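Local coordinates for protein choline kinase (Cryptosporidium parvum, PDB 3MES) that probably phosphorylates choline, and perhaps ethanolamine, with ATP as the phosphate donor and magnesium as cofactor, at residues I228-I239 with V362-L373. Residues are numbered along the deposited sequence; the frame is centred on the assembly and turned at random.
With DME (decamethonium ion), chain K.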
# COMPACT_ATOMS: atom_id res chain seq x y z
N ILE B 228 -22.64 -25.70 19.89
CA ILE B 228 -22.13 -25.31 18.58
C ILE B 228 -22.60 -26.27 17.50
O ILE B 228 -22.89 -25.86 16.38
CB ILE B 228 -20.59 -25.25 18.58
CG1 ILE B 228 -20.10 -24.14 19.51
CG2 ILE B 228 -20.06 -25.03 17.17
CD1 ILE B 228 -20.60 -22.77 19.15
N LEU B 229 -22.68 -27.55 17.85
CA LEU B 229 -23.14 -28.58 16.92
C LEU B 229 -24.59 -28.34 16.52
O LEU B 229 -25.00 -28.69 15.41
CB LEU B 229 -22.99 -29.97 17.54
CG LEU B 229 -21.57 -30.50 17.66
CD1 LEU B 229 -21.56 -31.88 18.30
CD2 LEU B 229 -20.89 -30.53 16.30
N GLU B 230 -25.37 -27.75 17.42
CA GLU B 230 -26.76 -27.43 17.14
C GLU B 230 -26.86 -26.19 16.26
O GLU B 230 -27.69 -26.13 15.35
CB GLU B 230 -27.54 -27.21 18.44
CG GLU B 230 -27.52 -28.41 19.38
CD GLU B 230 -28.40 -28.18 20.60
OE1 GLU B 230 -28.46 -29.09 21.46
OE2 GLU B 230 -29.02 -27.11 20.70
N GLU B 231 -26.02 -25.20 16.55
CA GLU B 231 -26.01 -23.95 15.80
C GLU B 231 -25.68 -24.19 14.33
O GLU B 231 -26.22 -23.54 13.44
CB GLU B 231 -25.01 -22.97 16.40
CG GLU B 231 -25.35 -22.50 17.81
CD GLU B 231 -26.42 -21.43 17.83
OE1 GLU B 231 -26.41 -20.56 16.93
OE2 GLU B 231 -27.27 -21.45 18.74
N ILE B 232 -24.78 -25.14 14.08
CA ILE B 232 -24.34 -25.44 12.72
C ILE B 232 -25.51 -25.81 11.80
O ILE B 232 -25.49 -25.49 10.61
CB ILE B 232 -23.29 -26.56 12.71
CG1 ILE B 232 -22.00 -26.07 13.36
CG2 ILE B 232 -23.02 -27.02 11.29
CD1 ILE B 232 -20.85 -27.04 13.29
N ASP B 233 -26.52 -26.46 12.36
CA ASP B 233 -27.69 -26.85 11.57
C ASP B 233 -28.43 -25.64 11.00
O ASP B 233 -29.06 -25.74 9.95
CB ASP B 233 -28.65 -27.69 12.42
CG ASP B 233 -28.08 -29.06 12.77
OD1 ASP B 233 -27.41 -29.66 11.90
OD2 ASP B 233 -28.30 -29.52 13.91
N GLN B 234 -28.34 -24.51 11.69
CA GLN B 234 -29.03 -23.29 11.27
C GLN B 234 -28.10 -22.37 10.49
O GLN B 234 -28.53 -21.33 9.98
CB GLN B 234 -29.56 -22.53 12.48
CG GLN B 234 -30.49 -23.32 13.38
CD GLN B 234 -30.78 -22.59 14.69
OE1 GLN B 234 -31.88 -22.68 15.23
NE2 GLN B 234 -29.79 -21.86 15.19
N LEU B 235 -26.83 -22.75 10.41
CA LEU B 235 -25.79 -21.85 9.91
C LEU B 235 -26.04 -21.33 8.50
O LEU B 235 -25.77 -20.16 8.21
CB LEU B 235 -24.42 -22.54 9.99
CG LEU B 235 -23.22 -21.60 10.08
CD1 LEU B 235 -23.52 -20.44 11.02
CD2 LEU B 235 -21.99 -22.36 10.54
N GLU B 236 -26.56 -22.18 7.62
CA GLU B 236 -26.85 -21.78 6.25
C GLU B 236 -28.00 -20.77 6.17
O GLU B 236 -27.87 -19.72 5.55
CB GLU B 236 -27.13 -23.01 5.37
CG GLU B 236 -25.91 -23.89 5.14
CD GLU B 236 -26.14 -24.98 4.11
OE1 GLU B 236 -27.11 -24.89 3.33
OE2 GLU B 236 -25.34 -25.94 4.07
N GLU B 237 -29.11 -21.09 6.81
CA GLU B 237 -30.25 -20.17 6.86
C GLU B 237 -29.80 -18.81 7.37
O GLU B 237 -30.26 -17.77 6.90
CB GLU B 237 -31.37 -20.72 7.74
CG GLU B 237 -32.08 -21.94 7.18
CD GLU B 237 -31.21 -23.19 7.17
OE1 GLU B 237 -30.02 -23.08 7.53
OE2 GLU B 237 -31.72 -24.27 6.81
N LEU B 238 -28.90 -18.82 8.35
CA LEU B 238 -28.42 -17.59 8.97
C LEU B 238 -27.62 -16.72 7.99
O LEU B 238 -27.85 -15.51 7.90
CB LEU B 238 -27.57 -17.91 10.20
CG LEU B 238 -26.98 -16.72 10.96
CD1 LEU B 238 -26.51 -17.16 12.34
CD2 LEU B 238 -25.85 -16.08 10.18
N ILE B 239 -26.70 -17.33 7.25
CA ILE B 239 -25.88 -16.61 6.29
C ILE B 239 -26.65 -16.25 5.02
O ILE B 239 -26.40 -15.22 4.40
CB ILE B 239 -24.62 -17.41 5.90
CG1 ILE B 239 -23.53 -17.24 6.96
CG2 ILE B 239 -24.10 -16.95 4.55
CD1 ILE B 239 -23.92 -17.71 8.33
N VAL B 362 -22.11 -10.54 9.61
CA VAL B 362 -22.71 -11.86 9.68
C VAL B 362 -21.66 -12.96 9.52
O VAL B 362 -21.68 -13.96 10.24
CB VAL B 362 -23.80 -12.04 8.60
CG1 VAL B 362 -24.08 -13.52 8.37
CG2 VAL B 362 -25.06 -11.29 8.99
N PHE B 363 -20.75 -12.77 8.57
CA PHE B 363 -19.73 -13.76 8.27
C PHE B 363 -18.72 -13.95 9.40
O PHE B 363 -17.87 -14.84 9.33
CB PHE B 363 -19.00 -13.41 6.98
CG PHE B 363 -19.81 -13.65 5.74
CD1 PHE B 363 -19.85 -14.91 5.15
CD2 PHE B 363 -20.54 -12.62 5.16
CE1 PHE B 363 -20.60 -15.13 4.01
CE2 PHE B 363 -21.28 -12.84 4.01
CZ PHE B 363 -21.32 -14.10 3.44
N THR B 364 -18.81 -13.13 10.45
CA THR B 364 -17.90 -13.25 11.58
C THR B 364 -18.12 -14.56 12.32
O THR B 364 -17.19 -15.13 12.90
CB THR B 364 -18.05 -12.08 12.58
OG1 THR B 364 -19.40 -12.03 13.07
CG2 THR B 364 -17.71 -10.75 11.92
N LEU B 365 -19.36 -15.04 12.29
CA LEU B 365 -19.71 -16.28 12.96
C LEU B 365 -19.10 -17.47 12.22
O LEU B 365 -18.72 -18.47 12.83
CB LEU B 365 -21.23 -16.43 13.07
CG LEU B 365 -22.00 -15.27 13.71
CD1 LEU B 365 -23.50 -15.52 13.64
CD2 LEU B 365 -21.57 -15.03 15.15
N ILE B 366 -19.02 -17.36 10.90
CA ILE B 366 -18.41 -18.41 10.09
C ILE B 366 -16.97 -18.63 10.52
O ILE B 366 -16.50 -19.77 10.59
CB ILE B 366 -18.46 -18.07 8.59
CG1 ILE B 366 -19.91 -17.94 8.12
CG2 ILE B 366 -17.74 -19.14 7.77
CD1 ILE B 366 -20.69 -19.23 8.14
N SER B 367 -16.28 -17.54 10.84
CA SER B 367 -14.88 -17.59 11.25
C SER B 367 -14.69 -18.27 12.61
O SER B 367 -13.83 -19.14 12.76
CB SER B 367 -14.30 -16.17 11.28
OG SER B 367 -12.96 -16.18 11.76
N HIS B 368 -15.49 -17.86 13.59
CA HIS B 368 -15.40 -18.43 14.94
C HIS B 368 -15.70 -19.93 14.95
O HIS B 368 -15.09 -20.68 15.70
CB HIS B 368 -16.35 -17.72 15.90
CG HIS B 368 -15.95 -16.31 16.22
ND1 HIS B 368 -14.68 -15.97 16.63
CD2 HIS B 368 -16.66 -15.16 16.21
CE1 HIS B 368 -14.62 -14.67 16.85
NE2 HIS B 368 -15.81 -14.15 16.60
N ILE B 369 -16.66 -20.35 14.14
CA ILE B 369 -17.03 -21.76 14.10
C ILE B 369 -16.00 -22.58 13.33
O ILE B 369 -15.61 -23.67 13.75
CB ILE B 369 -18.42 -21.96 13.48
CG1 ILE B 369 -19.50 -21.76 14.55
CG2 ILE B 369 -18.54 -23.35 12.86
CD1 ILE B 369 -20.91 -21.99 14.05
N THR B 370 -15.56 -22.05 12.19
CA THR B 370 -14.59 -22.74 11.35
C THR B 370 -13.31 -23.05 12.12
O THR B 370 -12.90 -24.20 12.24
CB THR B 370 -14.25 -21.91 10.10
OG1 THR B 370 -15.44 -21.66 9.34
CG2 THR B 370 -13.24 -22.65 9.23
N TRP B 371 -12.68 -22.01 12.66
CA TRP B 371 -11.41 -22.19 13.34
C TRP B 371 -11.56 -22.90 14.67
O TRP B 371 -10.60 -23.48 15.19
CB TRP B 371 -10.70 -20.85 13.49
CG TRP B 371 -10.30 -20.27 12.17
CD1 TRP B 371 -10.74 -19.10 11.62
CD2 TRP B 371 -9.40 -20.85 11.22
NE1 TRP B 371 -10.16 -18.91 10.39
CE2 TRP B 371 -9.33 -19.98 10.12
CE3 TRP B 371 -8.65 -22.03 11.19
CZ2 TRP B 371 -8.54 -20.24 9.00
CZ3 TRP B 371 -7.86 -22.29 10.08
CH2 TRP B 371 -7.81 -21.40 9.00
N GLY B 372 -12.78 -22.87 15.22
CA GLY B 372 -13.09 -23.66 16.40
C GLY B 372 -13.02 -25.15 16.10
O GLY B 372 -12.25 -25.88 16.71
N LEU B 373 -13.83 -25.59 15.14
CA LEU B 373 -13.81 -26.99 14.72
C LEU B 373 -12.43 -27.39 14.24
O LEU B 373 -11.95 -28.49 14.52
CB LEU B 373 -14.84 -27.23 13.62
CG LEU B 373 -16.29 -26.84 13.93
CD1 LEU B 373 -17.18 -27.10 12.73
CD2 LEU B 373 -16.79 -27.59 15.16
N1 DME K . 4.31 -18.19 16.44
C2 DME K . 4.05 -19.60 16.77
C3 DME K . 2.89 -20.12 15.92
C4 DME K . 2.33 -21.43 16.49
C5 DME K . 1.22 -22.00 15.60
C6 DME K . -0.04 -21.13 15.66
C7 DME K . -1.22 -21.90 16.28
C8 DME K . -2.39 -22.00 15.30
C9 DME K . -3.40 -20.86 15.51
C10 DME K . -3.90 -20.33 14.16
C11 DME K . -5.36 -19.88 14.26
N12 DME K . -5.84 -19.46 12.93
C13 DME K . 4.68 -17.45 17.66
C14 DME K . 5.42 -18.12 15.47
C15 DME K . 3.11 -17.58 15.85
C16 DME K . -4.99 -18.38 12.40
C17 DME K . -5.80 -20.61 12.01
C18 DME K . -7.22 -18.97 13.06
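Ile239 lays its CG1-CD1 arm obliquely over that of Ile366, CD1 to CD1 at 3.6 Å, while its other branch, CG2, touches Phe363 CE1 at 4.0 Å. With CG1 beside the backbone N and anti to the carbonyl carbon (chi1 -81°), the arm is aimed at Ile366 and CG2 at Phe363, so one isoleucine touches two residues three positions apart on 362-373. Beside it, Leu238, forked at CG, puts CD2 3.6 Å from Val362 CG1 as the two side chains slide past each other in opposite directions, and sets CD1 against Leu365 CD1 at 3.7 Å, with those two side chains at about a right angle. Leu235, CG anti to its backbone N (chi1 -155°), sends CD2 end-on to Ile369 CD1 (3.7 Å) and leans its CG on Ile366 CD1. Three residues earlier, Ile232 CD1 and Leu373 CD1 meet tip to tip at 3.7 Å. This is apolar helix-helix packing in the helical part of the kinase: segments 235-239 and 364-373 run nearly antiparallel (155°), their axes 11.3 Å apart at closest approach. Helix 391-411 adds Tyr402 against Leu365 and Ile369, and Ile202 of helix 198-214 touches Leu235. Within 364-373, Ile366 O accepts both Thr370 N and Thr370 OG1, which approach from opposite faces of its carbonyl plane. On another side of helix 364-373, Trp371 belongs to the decamethonium pocket: methyls C18 and C17 of the ligand lie over the indole, C18 3.4 Å above its plane and offset toward the rim, and Asn300 OD1 hydrogen-bonds Trp371 NE1.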